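PDB 3HLU: DUF2179 domain-containing protein from Eubacterium ventriosum, which is of unknown function but belongs to the YitT family of membrane proteins, this chain being its C-terminal DUF2179 domain with a GlnB-like, ferredoxin-like fold. Local coordinates for residues Met10-Ser15 with Val49-Met54; Ala16-Ile21 with Asn45-Ile50; Gln27-Gly32 with Val60-Leu65. All blocks are in the same frame, centred on the assembly; numbering follows the deposited sequence.

Contact 1: Met10-Ser15 with Val49-Met54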
loop_
_atom_site.group_PDB
_atom_site.type_symbol
_atom_site.label_atom_id
_atom_site.label_comp_id
_atom_site.label_asym_id
_atom_site.label_seq_id
_atom_site.Cartn_x
_atom_site.Cartn_y
_atom_site.Cartn_z
HETATM N N MSE A 10 5.351 7.416 -8.478
HETATM C CA MSE A 10 4.391 7.566 -7.375
HETATM C C MSE A 10 4.628 6.533 -6.271
HETATM O O MSE A 10 4.879 5.355 -6.556
HETATM C CB MSE A 10 2.963 7.423 -7.898
HETATM C CG MSE A 10 1.982 7.021 -6.840
HETATM SE SE MSE A 10 1.357 8.591 -5.879
HETATM C CE MSE A 10 -0.277 8.826 -6.935
ATOM N N VAL A 11 4.539 6.963 -5.014
ATOM C CA VAL A 11 4.910 6.088 -3.910
ATOM C C VAL A 11 3.933 6.098 -2.753
ATOM O O VAL A 11 3.476 7.135 -2.315
ATOM C CB VAL A 11 6.311 6.412 -3.394
ATOM C CG1 VAL A 11 6.565 5.721 -2.078
ATOM C CG2 VAL A 11 7.332 5.998 -4.416
ATOM N N TYR A 12 3.618 4.918 -2.253
ATOM C CA TYR A 12 2.801 4.830 -1.057
ATOM C C TYR A 12 3.647 4.314 0.098
ATOM O O TYR A 12 4.426 3.387 -0.050
ATOM C CB TYR A 12 1.588 3.939 -1.297
ATOM C CG TYR A 12 0.835 4.284 -2.566
ATOM C CD1 TYR A 12 1.168 3.690 -3.773
ATOM C CD2 TYR A 12 -0.215 5.200 -2.555
ATOM C CE1 TYR A 12 0.480 3.997 -4.934
ATOM C CE2 TYR A 12 -0.911 5.511 -3.714
ATOM C CZ TYR A 12 -0.557 4.903 -4.900
ATOM O OH TYR A 12 -1.224 5.211 -6.067
ATOM N N ILE A 13 3.520 4.952 1.246
ATOM C CA ILE A 13 4.277 4.534 2.388
ATOM C C ILE A 13 3.288 4.079 3.426
ATOM O O ILE A 13 2.420 4.849 3.837
ATOM C CB ILE A 13 5.119 5.683 2.936
ATOM C CG1 ILE A 13 6.158 6.095 1.901
ATOM C CG2 ILE A 13 5.775 5.304 4.267
ATOM C CD1 ILE A 13 6.912 7.336 2.282
ATOM N N VAL A 14 3.412 2.812 3.818
ATOM C CA VAL A 14 2.602 2.246 4.878
ATOM C C VAL A 14 3.352 2.240 6.191
ATOM O O VAL A 14 4.356 1.563 6.323
ATOM C CB VAL A 14 2.256 0.792 4.590
ATOM C CG1 VAL A 14 1.337 0.256 5.684
ATOM C CG2 VAL A 14 1.634 0.651 3.217
ATOM N N SER A 15 2.851 2.969 7.181
ATOM C CA SER A 15 3.479 2.954 8.482
ATOM C C SER A 15 2.549 3.402 9.586
ATOM O O SER A 15 1.779 4.332 9.418
ATOM C CB SER A 15 4.705 3.847 8.483
ATOM O OG SER A 15 5.091 4.166 9.806
ATOM N N VAL A 49 -2.532 6.338 4.351
ATOM C CA VAL A 49 -1.327 6.039 3.629
ATOM C C VAL A 49 -0.700 7.364 3.198
ATOM O O VAL A 49 -1.417 8.306 2.899
ATOM C CB VAL A 49 -1.691 5.127 2.434
ATOM C CG1 VAL A 49 -0.760 5.324 1.249
ATOM C CG2 VAL A 49 -1.749 3.681 2.886
ATOM N N ILE A 50 0.630 7.454 3.209
ATOM C CA ILE A 50 1.314 8.614 2.638
ATOM C C ILE A 50 1.559 8.409 1.146
ATOM O O ILE A 50 2.210 7.452 0.739
ATOM C CB ILE A 50 2.684 8.903 3.310
ATOM C CG1 ILE A 50 2.550 9.084 4.812
ATOM C CG2 ILE A 50 3.332 10.132 2.710
ATOM C CD1 ILE A 50 3.880 9.148 5.500
HETATM N N MSE A 51 1.034 9.323 0.335
HETATM C CA MSE A 51 1.314 9.341 -1.091
HETATM C C MSE A 51 2.311 10.443 -1.459
HETATM O O MSE A 51 2.217 11.572 -0.994
HETATM C CB MSE A 51 0.026 9.513 -1.874
HETATM C CG MSE A 51 0.242 9.849 -3.328
HETATM SE SE MSE A 51 -1.488 9.771 -4.209
HETATM C CE MSE A 51 -2.649 9.878 -2.621
ATOM N N CYS A 52 3.271 10.111 -2.304
ATOM C CA CYS A 52 4.279 11.069 -2.661
ATOM C C CYS A 52 4.872 10.709 -4.013
ATOM O O CYS A 52 5.299 9.581 -4.232
ATOM C CB CYS A 52 5.357 11.105 -1.585
ATOM S SG CYS A 52 6.636 12.360 -1.848
ATOM N N VAL A 53 4.873 11.671 -4.930
ATOM C CA VAL A 53 5.555 11.502 -6.203
ATOM C C VAL A 53 6.970 12.015 -6.045
ATOM O O VAL A 53 7.197 13.040 -5.406
ATOM C CB VAL A 53 4.859 12.266 -7.327
ATOM C CG1 VAL A 53 3.416 11.800 -7.471
ATOM C CG2 VAL A 53 4.907 13.766 -7.047
HETATM N N MSE A 54 7.921 11.292 -6.616
HETATM C CA MSE A 54 9.317 11.581 -6.362
HETATM C C MSE A 54 10.235 10.794 -7.285
HETATM O O MSE A 54 9.840 9.788 -7.858
HETATM C CB MSE A 54 9.648 11.252 -4.910
HETATM C CG MSE A 54 9.778 9.757 -4.651
HETATM SE SE MSE A 54 10.084 9.278 -2.763
HETATM C CE MSE A 54 8.223 9.102 -2.161
#
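Backbone pairing supplies the regular part of the contact: strand segments 10-14 and 49-54 run antiparallel, their axes at 152°. V11 with C52 and I13 with I50 are the hydrogen-bonded pairs; M10 with V53 and Y12 with M51 are non-hydrogen-bonded. The I13 N to I50 O bond measures 2.9 Å, and its return partner, I50 N to I13 O, is the straightest of the four, with 161° at the hydrogen. At the other pair C52 N reaches V11 O over 3.0 Å, whereas the bond from V11 N to C52 O is weak because it is bent. Two CA-H...O contacts, from Y12 CA to I50 O and from M51 CA to V11 O, fill in between.

These are the two central strands of a four-stranded antiparallel sheet, ordered as in the ferredoxin-like fold. One face carries helices 18-28 and 56-67; the other bears M10, Y12, M51 and V53.

On that second face, V49 CG1 lies at the edge of the Y12 ring, 3.7 Å from Y12 CB. The selenium of M51 makes an oblique Met-aromatic contact, 5.4 Å from the ring centroid, while M10 bends at its outer torsions to cross M51. Y12 OH hydrogen-bonds to S78 OG of the second subunit, tying this face to the dimer interface.

On the helix face, packing is aliphatic. I13 and I50 sit CB to CB at 4.1 Å, and M54, bent at chi3 (89°), brings its CE methyl crosswise to within 3.5 Å of V11 CB.

Contact 2: Ala16-Ile21 with Asn45-Ile50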
loop_
_atom_site.group_PDB
_atom_site.type_symbol
_atom_site.label_atom_id
_atom_site.label_comp_id
_atom_site.label_asym_id
_atom_site.label_seq_id
_atom_site.Cartn_x
_atom_site.Cartn_y
_atom_site.Cartn_z
ATOM N N ALA A 16 2.640 2.738 10.731
ATOM C CA ALA A 16 1.915 3.160 11.914
ATOM C C ALA A 16 2.351 4.560 12.345
ATOM O O ALA A 16 1.521 5.368 12.793
ATOM C CB ALA A 16 2.127 2.166 13.044
ATOM N N LYS A 17 3.650 4.842 12.203
ATOM C CA LYS A 17 4.235 6.119 12.611
ATOM C C LYS A 17 4.195 7.163 11.472
ATOM O O LYS A 17 5.032 8.055 11.393
ATOM C CB LYS A 17 5.678 5.896 13.076
ATOM C CG LYS A 17 5.872 4.897 14.239
ATOM C CD LYS A 17 5.711 5.542 15.639
ATOM C CE LYS A 17 4.280 5.352 16.218
ATOM N NZ LYS A 17 3.862 6.418 17.214
ATOM N N ARG A 18 3.202 7.067 10.600
ATOM C CA ARG A 18 3.199 7.870 9.385
ATOM C C ARG A 18 3.173 9.391 9.607
ATOM O O ARG A 18 3.811 10.119 8.851
ATOM C CB ARG A 18 2.071 7.442 8.444
ATOM C CG ARG A 18 0.750 8.123 8.732
ATOM C CD ARG A 18 0.059 7.516 9.939
ATOM N NE ARG A 18 -0.662 6.295 9.558
ATOM C CZ ARG A 18 -1.989 6.191 9.468
ATOM N NH1 ARG A 18 -2.536 5.027 9.113
ATOM N NH2 ARG A 18 -2.769 7.242 9.749
ATOM N N LYS A 19 2.450 9.879 10.615
ATOM C CA LYS A 19 2.424 11.321 10.866
ATOM C C LYS A 19 3.829 11.888 11.130
ATOM O O LYS A 19 4.231 12.903 10.572
ATOM C CB LYS A 19 1.491 11.684 12.022
ATOM C CG LYS A 19 1.590 13.172 12.361
ATOM C CD LYS A 19 0.815 13.617 13.607
ATOM C CE LYS A 19 0.973 15.136 13.789
ATOM N NZ LYS A 19 0.005 15.725 14.767
ATOM N N ILE A 20 4.577 11.219 11.989
ATOM C CA ILE A 20 5.986 11.547 12.189
ATOM C C ILE A 20 6.811 11.490 10.893
ATOM O O ILE A 20 7.575 12.402 10.587
ATOM C CB ILE A 20 6.606 10.598 13.223
ATOM C CG1 ILE A 20 5.848 10.716 14.550
ATOM C CG2 ILE A 20 8.064 10.904 13.408
ATOM C CD1 ILE A 20 6.255 9.676 15.575
ATOM N N ILE A 21 6.659 10.408 10.133
ATOM C CA ILE A 21 7.374 10.277 8.869
ATOM C C ILE A 21 7.029 11.386 7.891
ATOM O O ILE A 21 7.906 11.946 7.246
ATOM C CB ILE A 21 7.081 8.942 8.176
ATOM C CG1 ILE A 21 7.661 7.791 8.990
ATOM C CG2 ILE A 21 7.668 8.947 6.766
ATOM C CD1 ILE A 21 7.370 6.431 8.404
ATOM N N ASN A 45 -13.103 1.289 9.831
ATOM C CA ASN A 45 -11.709 0.941 10.071
ATOM C C ASN A 45 -10.757 1.729 9.164
ATOM O O ASN A 45 -10.180 1.179 8.235
ATOM C CB ASN A 45 -11.515 -0.565 9.896
ATOM C CG ASN A 45 -10.693 -1.177 11.002
ATOM O OD1 ASN A 45 -10.812 -2.371 11.274
ATOM N ND2 ASN A 45 -9.860 -0.367 11.657
ATOM N N GLU A 46 -10.615 3.024 9.427
ATOM C CA GLU A 46 -9.725 3.858 8.627
ATOM C C GLU A 46 -8.239 3.516 8.818
ATOM O O GLU A 46 -7.775 3.164 9.914
ATOM C CB GLU A 46 -9.992 5.368 8.830
ATOM C CG GLU A 46 -10.937 5.722 9.975
ATOM C CD GLU A 46 -11.588 7.105 9.798
ATOM O OE1 GLU A 46 -12.819 7.156 9.513
ATOM O OE2 GLU A 46 -10.868 8.129 9.938
ATOM N N THR A 47 -7.515 3.598 7.712
ATOM C CA THR A 47 -6.072 3.481 7.722
ATOM C C THR A 47 -5.574 4.482 6.675
ATOM O O THR A 47 -6.164 4.645 5.604
ATOM C CB THR A 47 -5.636 2.019 7.459
ATOM O OG1 THR A 47 -4.204 1.911 7.438
ATOM C CG2 THR A 47 -6.220 1.528 6.152
ATOM N N GLU A 48 -4.529 5.215 7.027
ATOM C CA GLU A 48 -4.053 6.292 6.177
ATOM C C GLU A 48 -2.719 5.925 5.585
ATOM O O GLU A 48 -1.856 5.346 6.242
ATOM C CB GLU A 48 -3.810 7.543 6.996
ATOM C CG GLU A 48 -4.999 8.348 7.427
ATOM C CD GLU A 48 -4.535 9.689 7.977
ATOM O OE1 GLU A 48 -3.478 9.712 8.685
ATOM O OE2 GLU A 48 -5.208 10.709 7.673
ATOM N N VAL A 49 -2.532 6.338 4.351
ATOM C CA VAL A 49 -1.327 6.039 3.629
ATOM C C VAL A 49 -0.700 7.364 3.198
ATOM O O VAL A 49 -1.417 8.306 2.899
ATOM C CB VAL A 49 -1.691 5.127 2.434
ATOM C CG1 VAL A 49 -0.760 5.324 1.249
ATOM C CG2 VAL A 49 -1.749 3.681 2.886
ATOM N N ILE A 50 0.630 7.454 3.209
ATOM C CA ILE A 50 1.314 8.614 2.638
ATOM C C ILE A 50 1.559 8.409 1.146
ATOM O O ILE A 50 2.210 7.452 0.739
ATOM C CB ILE A 50 2.684 8.903 3.310
ATOM C CG1 ILE A 50 2.550 9.084 4.812
ATOM C CG2 ILE A 50 3.332 10.132 2.710
ATOM C CD1 ILE A 50 3.880 9.148 5.500
#
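The guanidinium of R18 has E48 over one face, through its backbone carbon and CB, and T47 OG1 at its edge, near the plane but 3.9 Å from R18 NH1. The E48 carboxylate does not lie flat against it: the two planes differ by 32°. Its OE1 takes the salt bridge from R18 NH2 at 2.8 Å, so E48 covers the guanidinium with its root and pairs with it at its tip.

R18 CG stands between the backbone N and the carbonyl carbon (chi1 86°), and bends at chi2 and chi3 swing the group toward the strand. R18 NE is held by a hydrogen bond to S15 O, which limits its rotation. An alanine here removes the guanidinium, with its salt bridge to E48 and bond to S15 O, and would probably leave the helix start less firmly held to the strand.

Below this polar layer, I50 CD1 sits 3.9 Å from R18 CB and 4.0 Å from I21 CG2. The contact thus lays the first turn of helix 18-28, K17 at its N-cap, on the start of strand 48-54, which pairs along its two edges with 34-40 and 9-14.

Contact 3: Gln27-Gly32 with Val60-Leu65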
loop_
_atom_site.group_PDB
_atom_site.type_symbol
_atom_site.label_atom_id
_atom_site.label_comp_id
_atom_site.label_asym_id
_atom_site.label_seq_id
_atom_site.Cartn_x
_atom_site.Cartn_y
_atom_site.Cartn_z
ATOM N N GLN A 27 9.959 18.508 6.399
ATOM C CA GLN A 27 10.887 19.425 7.027
ATOM C C GLN A 27 12.264 19.266 6.436
ATOM O O GLN A 27 12.891 20.249 6.048
ATOM C CB GLN A 27 10.921 19.217 8.537
ATOM C CG GLN A 27 9.798 19.956 9.269
ATOM C CD GLN A 27 9.338 19.226 10.531
ATOM O OE1 GLN A 27 10.001 18.278 11.009
ATOM N NE2 GLN A 27 8.193 19.655 11.072
ATOM N N GLU A 28 12.719 18.023 6.339
ATOM C CA GLU A 28 14.116 17.754 6.046
ATOM C C GLU A 28 14.390 17.413 4.596
ATOM O O GLU A 28 15.544 17.438 4.163
ATOM C CB GLU A 28 14.627 16.646 6.954
ATOM C CG GLU A 28 14.535 17.023 8.411
ATOM C CD GLU A 28 14.458 15.823 9.328
ATOM O OE1 GLU A 28 14.915 14.739 8.901
ATOM O OE2 GLU A 28 13.941 15.974 10.469
ATOM N N LEU A 29 13.336 17.092 3.844
ATOM C CA LEU A 29 13.473 16.805 2.413
ATOM C C LEU A 29 12.540 17.668 1.540
ATOM O O LEU A 29 12.519 17.546 0.321
ATOM C CB LEU A 29 13.260 15.323 2.154
ATOM C CG LEU A 29 14.041 14.415 3.108
ATOM C CD1 LEU A 29 13.640 12.949 2.905
ATOM C CD2 LEU A 29 15.549 14.607 2.945
ATOM N N ASP A 30 11.786 18.559 2.174
ATOM C CA ASP A 30 10.927 19.499 1.449
ATOM C C ASP A 30 9.981 18.807 0.490
ATOM O O ASP A 30 9.549 19.397 -0.505
ATOM C CB ASP A 30 11.761 20.537 0.688
ATOM C CG ASP A 30 12.791 21.214 1.567
ATOM O OD1 ASP A 30 12.433 22.219 2.244
ATOM O OD2 ASP A 30 13.957 20.734 1.577
ATOM N N LEU A 31 9.658 17.555 0.791
ATOM C CA LEU A 31 8.785 16.780 -0.070
ATOM C C LEU A 31 7.352 17.109 0.227
ATOM O O LEU A 31 6.962 17.235 1.394
ATOM C CB LEU A 31 9.010 15.290 0.140
ATOM C CG LEU A 31 10.290 14.752 -0.475
ATOM C CD1 LEU A 31 10.563 13.436 0.141
ATOM C CD2 LEU A 31 10.138 14.658 -1.979
ATOM N N GLY A 32 6.571 17.265 -0.836
ATOM C CA GLY A 32 5.138 17.452 -0.718
ATOM C C GLY A 32 4.420 16.118 -0.765
ATOM O O GLY A 32 4.597 15.321 -1.706
ATOM N N VAL A 60 15.732 6.860 -1.912
ATOM C CA VAL A 60 16.784 6.373 -1.047
ATOM C C VAL A 60 16.867 7.195 0.237
ATOM O O VAL A 60 17.046 6.648 1.327
ATOM C CB VAL A 60 18.121 6.377 -1.774
ATOM C CG1 VAL A 60 19.241 6.003 -0.823
ATOM C CG2 VAL A 60 18.061 5.422 -2.963
ATOM N N LYS A 61 16.729 8.506 0.121
ATOM C CA LYS A 61 16.737 9.331 1.318
ATOM C C LYS A 61 15.560 8.973 2.215
ATOM O O LYS A 61 15.696 8.881 3.429
ATOM C CB LYS A 61 16.711 10.823 0.968
ATOM C CG LYS A 61 17.886 11.298 0.099
ATOM C CD LYS A 61 18.076 12.821 0.206
ATOM C CE LYS A 61 18.934 13.391 -0.934
ATOM N NZ LYS A 61 18.249 13.383 -2.275
ATOM N N VAL A 62 14.404 8.760 1.602
ATOM C CA VAL A 62 13.184 8.454 2.341
ATOM C C VAL A 62 13.313 7.122 3.049
ATOM O O VAL A 62 12.990 6.991 4.219
ATOM C CB VAL A 62 11.961 8.407 1.396
ATOM C CG1 VAL A 62 10.800 7.677 2.045
ATOM C CG2 VAL A 62 11.553 9.805 0.997
ATOM N N ARG A 63 13.801 6.135 2.320
ATOM C CA ARG A 63 14.060 4.834 2.897
ATOM C C ARG A 63 14.917 4.910 4.164
ATOM O O ARG A 63 14.664 4.219 5.144
ATOM C CB ARG A 63 14.741 3.947 1.873
ATOM C CG ARG A 63 14.563 2.511 2.200
ATOM C CD ARG A 63 15.538 1.657 1.467
ATOM N NE ARG A 63 15.049 0.292 1.432
ATOM C CZ ARG A 63 15.306 -0.551 0.442
ATOM N NH1 ARG A 63 16.053 -0.143 -0.584
ATOM N NH2 ARG A 63 14.806 -1.789 0.471
ATOM N N ASN A 64 15.933 5.760 4.138
ATOM C CA ASN A 64 16.816 5.915 5.284
ATOM C C ASN A 64 16.132 6.610 6.431
ATOM O O ASN A 64 16.473 6.431 7.598
ATOM C CB ASN A 64 18.086 6.651 4.880
ATOM C CG ASN A 64 19.017 5.761 4.063
ATOM O OD1 ASN A 64 18.763 4.557 3.912
ATOM N ND2 ASN A 64 20.089 6.341 3.526
ATOM N N LEU A 65 15.132 7.393 6.089
ATOM C CA LEU A 65 14.358 8.069 7.089
ATOM C C LEU A 65 13.438 7.061 7.762
ATOM O O LEU A 65 13.117 7.187 8.938
ATOM C CB LEU A 65 13.576 9.176 6.406
ATOM C CG LEU A 65 12.320 9.717 7.065
ATOM C CD1 LEU A 65 12.672 10.399 8.368
ATOM C CD2 LEU A 65 11.652 10.682 6.102
#
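In the ferredoxin-like βαββαβ fold two helices lie on the same face of the antiparallel sheet, and here the C-terminal end of helix 18-28, with the turn that follows, meets the middle of helix 56-67. No hydrogen bond crosses between Q27-G32 and V60-L65; the contact is aliphatic throughout and modest in extent, burying 182 Å² in all.

Its tighter part is toward the sheet. L31, its CG anti to the carbonyl carbon, crosses V62 obliquely, and L31 CD1 approaches V62 CG2 to 3.9 Å. L29 adds a second branch: its CD1 is directed at the gap between neighbouring side chains of the opposite helix, 4.2 Å from V62 CG2 and 4.4 Å from L65 CD2. M25, one turn back in the first helix, touches L31, V62 and L65 and closes this hydrophobic patch, while V62 also rests on M75 of strand 74-77. The backbone between the two leucines turns at D30, whose positive phi (54°) belongs to a left-handed conformation; this sends L29 and L31 toward the same helix.

Away from the sheet the packing loosens. E28 is exposed; although its CB points toward the other helix, its carboxylate pairs with R24 of its own helix. R63, on a further flank of helix 56-67, reaches G40 O of the second subunit through NE. K61 is the boundary case: its aliphatic stem runs past the other methyl of L29 before chi4 (71°) bends the ammonium away, leaving K61 CD 4.1 Å from L29 CD2.

Overall arrangement
From the N terminus the chain lays down strand 9-14, helix 18-28 and the turn after it, supplying the first partner of all three contacts before any is closed. Strand 48-54 then closes two loops: its start, with the residues just before it, completes contact 2 and its body completes contact 1; the two loops share V49 and I50, the shorter starting later. Helix 56-67 follows and closes contact 3, whose loop crosses both others. Contact 1 joins the central strands; contact 2 involves the first turn of helix 18-28 and contact 3 the turn just beyond its C-terminal end, their centres about 16 Å apart. I13 CD1 meets V62 CG1 at 3.9 Å, joining sheet to second helix.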